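Local coordinates for pyoverdine biosynthesis protein PvcB (Pseudomonas aeruginosa, PDB 4YLM), which catalyses the Fe(II)- and 2-oxoglutarate-dependent oxidation of tyrosine isonitrile in the biosynthesis of paerucumarin, at the interface of chains A and B. Coordinates in Å, arbitrary orientation; residue numbers count along the deposited sequence, not the author numbering. Chains: chain A/B, Pyoverdine biosynthesis protein PvcB.

The interface of chains A and B. Residues chain A 9-11, 35, 42-44; chain B 6, 50-51, 53-56, 190.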
ATOM      1  N   ASP A   9       3.774  -4.614  -9.224  1.00 26.27           N
ATOM      2  CA  ASP A   9       4.650  -3.481  -9.459  0.50 25.84           C
ATOM      3  C   ASP A   9       5.879  -3.584  -8.553  1.00 21.41           C
ATOM      4  O   ASP A   9       6.757  -2.727  -8.596  1.00 25.52           O
ATOM      5  CB  ASP A   9       3.910  -2.154  -9.241  0.50 25.86           C
ATOM      6  CG  ASP A   9       2.961  -2.200  -8.056  0.50 23.76           C
ATOM      7  OD1 ASP A   9       3.086  -3.115  -7.214  0.50 23.74           O
ATOM      8  OD2 ASP A   9       2.078  -1.321  -7.969  0.50 21.99           O
ATOM      9  N   GLN A  10       5.929  -4.637  -7.739  1.00 21.76           N
ATOM     10  CA  GLN A  10       7.071  -4.896  -6.859  1.00 19.88           C
ATOM     11  C   GLN A  10       8.072  -5.817  -7.577  1.00 22.06           C
ATOM     12  O   GLN A  10       7.692  -6.564  -8.476  1.00 22.50           O
ATOM     13  CB  GLN A  10       6.593  -5.541  -5.551  1.00 19.89           C
ATOM     14  CG  GLN A  10       5.700  -4.620  -4.682  1.00 20.50           C
ATOM     15  CD  GLN A  10       6.473  -3.478  -4.045  1.00 24.13           C
ATOM     16  OE1 GLN A  10       7.684  -3.577  -3.823  1.00 21.82           O
ATOM     17  NE2 GLN A  10       5.776  -2.391  -3.737  1.00 21.21           N
ATOM     18  N   PRO A  11       9.354  -5.771  -7.185  1.00 22.75           N
ATOM     19  CA  PRO A  11      10.352  -6.628  -7.864  1.00 20.91           C
ATOM     20  C   PRO A  11      10.313  -8.071  -7.360  1.00 19.85           C
ATOM     21  O   PRO A  11      11.216  -8.565  -6.659  1.00 22.06           O
ATOM     22  CB  PRO A  11      11.684  -5.939  -7.535  1.00 20.55           C
ATOM     23  CG  PRO A  11      11.441  -5.351  -6.140  1.00 23.74           C
ATOM     24  CD  PRO A  11       9.958  -4.920  -6.139  1.00 20.90           C
ATOM     25  N   ARG A  35      15.177 -10.411  -8.074  1.00 24.58           N
ATOM     26  CA  ARG A  35      16.588 -10.119  -8.326  1.00 27.06           C
ATOM     27  C   ARG A  35      17.465 -11.161  -7.670  1.00 25.11           C
ATOM     28  O   ARG A  35      17.135 -11.671  -6.605  1.00 25.02           O
ATOM     29  CB  ARG A  35      16.993  -8.747  -7.765  1.00 23.81           C
ATOM     30  CG  ARG A  35      16.303  -7.548  -8.412  1.00 26.01           C
ATOM     31  CD  ARG A  35      16.923  -6.222  -7.896  1.00 26.46           C
ATOM     32  NE  ARG A  35      16.649  -5.982  -6.476  1.00 25.52           N
ATOM     33  CZ  ARG A  35      15.756  -5.096  -6.029  1.00 25.07           C
ATOM     34  NH1 ARG A  35      15.044  -4.379  -6.890  1.00 19.69           N
ATOM     35  NH2 ARG A  35      15.560  -4.941  -4.720  1.00 23.92           N
ATOM     36  N   GLU A  42      13.890  -6.437   1.622  1.00 20.25           N
ATOM     37  CA  GLU A  42      13.824  -5.499   0.506  1.00 21.09           C
ATOM     38  C   GLU A  42      12.380  -5.171   0.085  1.00 22.99           C
ATOM     39  O   GLU A  42      12.130  -4.116  -0.490  1.00 22.20           O
ATOM     40  CB  GLU A  42      14.668  -6.009  -0.672  1.00 21.01           C
ATOM     41  CG  GLU A  42      16.154  -6.138  -0.295  1.00 24.86           C
ATOM     42  CD  GLU A  42      17.034  -6.706  -1.402  1.00 22.32           C
ATOM     43  OE1 GLU A  42      17.057  -6.155  -2.515  1.00 27.71           O
ATOM     44  OE2 GLU A  42      17.731  -7.699  -1.140  1.00 28.53           O
ATOM     45  N   LEU A  43      11.433  -6.053   0.389  1.00 22.21           N
ATOM     46  CA  LEU A  43      10.025  -5.784   0.075  1.00 19.48           C
ATOM     47  C   LEU A  43       9.407  -4.937   1.190  1.00 21.77           C
ATOM     48  O   LEU A  43       9.803  -5.054   2.343  1.00 23.85           O
ATOM     49  CB  LEU A  43       9.252  -7.107  -0.076  1.00 20.66           C
ATOM     50  CG  LEU A  43       9.810  -8.059  -1.146  1.00 21.27           C
ATOM     51  CD1 LEU A  43       8.999  -9.358  -1.189  1.00 23.67           C
ATOM     52  CD2 LEU A  43       9.785  -7.367  -2.506  1.00 23.82           C
ATOM     53  N   PRO A  44       8.441  -4.070   0.851  1.00 21.18           N
ATOM     54  CA  PRO A  44       7.842  -3.243   1.906  1.00 23.16           C
ATOM     55  C   PRO A  44       6.852  -4.028   2.759  1.00 19.73           C
ATOM     56  O   PRO A  44       5.916  -4.614   2.220  1.00 20.45           O
ATOM     57  CB  PRO A  44       7.100  -2.134   1.130  1.00 22.48           C
ATOM     58  CG  PRO A  44       7.205  -2.476  -0.342  1.00 22.40           C
ATOM     59  CD  PRO A  44       7.831  -3.842  -0.468  1.00 23.46           C
TER
ATOM     60  N   TYR B   6       6.182  -4.790 -15.769  1.00 27.48           N
ATOM     61  CA  TYR B   6       5.345  -4.198 -14.740  1.00 31.78           C
ATOM     62  C   TYR B   6       3.993  -3.796 -15.278  1.00 29.75           C
ATOM     63  O   TYR B   6       3.904  -3.115 -16.290  1.00 32.49           O
ATOM     64  CB  TYR B   6       6.024  -2.977 -14.139  1.00 34.03           C
ATOM     65  CG  TYR B   6       7.324  -3.292 -13.489  1.00 34.03           C
ATOM     66  CD1 TYR B   6       7.365  -4.086 -12.354  1.00 31.84           C
ATOM     67  CD2 TYR B   6       8.519  -2.801 -14.002  1.00 28.29           C
ATOM     68  CE1 TYR B   6       8.548  -4.377 -11.741  1.00 30.50           C
ATOM     69  CE2 TYR B   6       9.718  -3.099 -13.397  1.00 33.81           C
ATOM     70  CZ  TYR B   6       9.718  -3.895 -12.258  1.00 34.05           C
ATOM     71  OH  TYR B   6      10.892  -4.210 -11.629  1.00 36.72           O
ATOM     72  N   GLY B  50       6.431   2.632  -0.776  1.00 20.39           N
ATOM     73  CA  GLY B  50       6.629   1.200  -0.939  1.00 20.13           C
ATOM     74  C   GLY B  50       7.542   0.876  -2.118  1.00 20.29           C
ATOM     75  O   GLY B  50       8.484   0.094  -1.982  1.00 19.63           O
ATOM     76  N   LEU B  51       7.267   1.474  -3.276  1.00 18.82           N
ATOM     77  CA  LEU B  51       8.099   1.257  -4.458  1.00 20.68           C
ATOM     78  C   LEU B  51       9.536   1.753  -4.246  1.00 20.82           C
ATOM     79  O   LEU B  51      10.483   1.099  -4.671  1.00 20.15           O
ATOM     80  CB  LEU B  51       7.498   1.945  -5.690  1.00 17.92           C
ATOM     81  CG  LEU B  51       6.125   1.456  -6.171  1.00 22.55           C
ATOM     82  CD1 LEU B  51       5.608   2.342  -7.308  1.00 22.96           C
ATOM     83  CD2 LEU B  51       6.171  -0.022  -6.575  1.00 20.11           C
ATOM     84  N   ARG B  53      11.135   1.840  -1.520  1.00 16.44           N
ATOM     85  CA  ARG B  53      11.837   0.929  -0.631  1.00 18.25           C
ATOM     86  C   ARG B  53      12.327  -0.359  -1.312  1.00 21.69           C
ATOM     87  O   ARG B  53      13.329  -0.939  -0.891  1.00 20.75           O
ATOM     88  CB  ARG B  53      10.979   0.615   0.591  1.00 18.93           C
ATOM     89  CG  ARG B  53      10.989   1.755   1.586  1.00 20.02           C
ATOM     90  CD  ARG B  53       9.882   1.620   2.618  1.00 23.06           C
ATOM     91  NE  ARG B  53      10.025   2.632   3.659  1.00 24.05           N
ATOM     92  CZ  ARG B  53       8.999   3.173   4.306  1.00 30.24           C
ATOM     93  NH1 ARG B  53       7.759   2.795   4.015  1.00 26.39           N
ATOM     94  NH2 ARG B  53       9.216   4.096   5.234  1.00 29.15           N
ATOM     95  N   SER B  54      11.627  -0.810  -2.352  1.00 18.96           N
ATOM     96  CA  SER B  54      12.000  -2.080  -2.997  1.00 22.63           C
ATOM     97  C   SER B  54      12.796  -1.874  -4.291  1.00 20.35           C
ATOM     98  O   SER B  54      13.657  -2.684  -4.634  1.00 21.85           O
ATOM     99  CB  SER B  54      10.752  -2.910  -3.297  1.00 19.32           C
ATOM    100  OG  SER B  54       9.903  -2.163  -4.169  1.00 20.44           O
ATOM    101  N   HIS B  55      12.509  -0.785  -5.002  1.00 20.01           N
ATOM    102  CA  HIS B  55      13.225  -0.467  -6.228  1.00 20.57           C
ATOM    103  C   HIS B  55      14.373   0.523  -5.968  1.00 24.27           C
ATOM    104  O   HIS B  55      15.225   0.710  -6.830  1.00 21.76           O
ATOM    105  CB  HIS B  55      12.283   0.133  -7.268  1.00 21.64           C
ATOM    106  CG  HIS B  55      11.216  -0.806  -7.752  1.00 23.68           C
ATOM    107  ND1 HIS B  55      11.449  -1.768  -8.712  1.00 21.02           N
ATOM    108  CD2 HIS B  55       9.900  -0.898  -7.439  1.00 21.83           C
ATOM    109  CE1 HIS B  55      10.326  -2.419  -8.961  1.00 23.88           C
ATOM    110  NE2 HIS B  55       9.373  -1.919  -8.193  1.00 20.02           N
ATOM    111  N   HIS B  56      14.347   1.180  -4.803  1.00 23.34           N
ATOM    112  CA  HIS B  56      15.420   2.084  -4.327  1.00 21.59           C
ATOM    113  C   HIS B  56      15.542   3.440  -5.010  1.00 18.32           C
ATOM    114  O   HIS B  56      16.003   4.405  -4.399  1.00 24.97           O
ATOM    115  CB  HIS B  56      16.786   1.363  -4.284  1.00 19.87           C
ATOM    116  CG  HIS B  56      16.731   0.047  -3.575  1.00 20.50           C
ATOM    117  ND1 HIS B  56      16.242  -0.080  -2.292  1.00 22.60           N
ATOM    118  CD2 HIS B  56      17.075  -1.203  -3.974  1.00 23.55           C
ATOM    119  CE1 HIS B  56      16.294  -1.351  -1.927  1.00 24.95           C
ATOM    120  NE2 HIS B  56      16.793  -2.054  -2.930  1.00 23.31           N
ATOM    121  N   ARG B 190      15.271  -2.653   7.982  1.00 23.53           N
ATOM    122  CA  ARG B 190      14.749  -3.805   7.256  1.00 25.08           C
ATOM    123  C   ARG B 190      15.741  -4.956   7.147  1.00 26.73           C
ATOM    124  O   ARG B 190      15.465  -5.959   6.489  1.00 25.58           O
ATOM    125  CB  ARG B 190      14.257  -3.362   5.875  1.00 23.26           C
ATOM    126  CG  ARG B 190      13.045  -2.425   5.941  1.00 21.10           C
ATOM    127  CD  ARG B 190      12.527  -2.139   4.538  1.00 20.79           C
ATOM    128  NE  ARG B 190      13.359  -1.185   3.805  1.00 20.88           N
ATOM    129  CZ  ARG B 190      13.585  -1.246   2.499  1.00 22.70           C
ATOM    130  NH1 ARG B 190      13.087  -2.251   1.789  1.00 19.20           N
ATOM    131  NH2 ARG B 190      14.310  -0.307   1.893  1.00 19.22           N
TER
HETATM  132  O   HOH W   1      18.470  -4.223  -3.890  1.00 26.51           O
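The C-terminal end of helix 45-55 of chain B packs against loop residues and the 3-10 helix 40-42 of chain A, with B:Ser54 burying 70 Å², the largest share in this patch. Charged hydrogen bonds cap the helix end: the guanidinium of A:Arg35 meets the backbone O of B:Ser54 end-on, NH1 at 3.1 Å and NH2 at 3.0 Å, so two donors grip one carbonyl oxygen in the guanidinium plane. A bend at chi3 (-67°) shapes the arginine chain, and the carboxylate of A:Glu42 fixes its rotation by a salt bridge within chain A, OE1 to A:Arg35 NH2 (2.9 Å), through the anti lone pair. Water 1 links that OE1 to the ring NE2 of B:His56. Two further bonds cross the contact. The hydroxyl OG of B:Ser54, turned in between its own N and C (chi1 60°), donates to the amide OE1 of A:Gln10 (2.7 Å) from above the carbonyl plane. B:His55 points NE2 at the backbone O of A:Asp9 (2.8 Å, 164° at H), nearly in its ring plane. Apolar packing completes the fit: A:Pro11 CD lies over one face of the B:His55 ring, 4.0 Å from its centroid, while A:Pro44 CG rests on B:Gly50 CA (3.8 Å). The patch joins two copies by unlike surfaces and includes none of the iron-binding residues; the pairing may be a crystal contact.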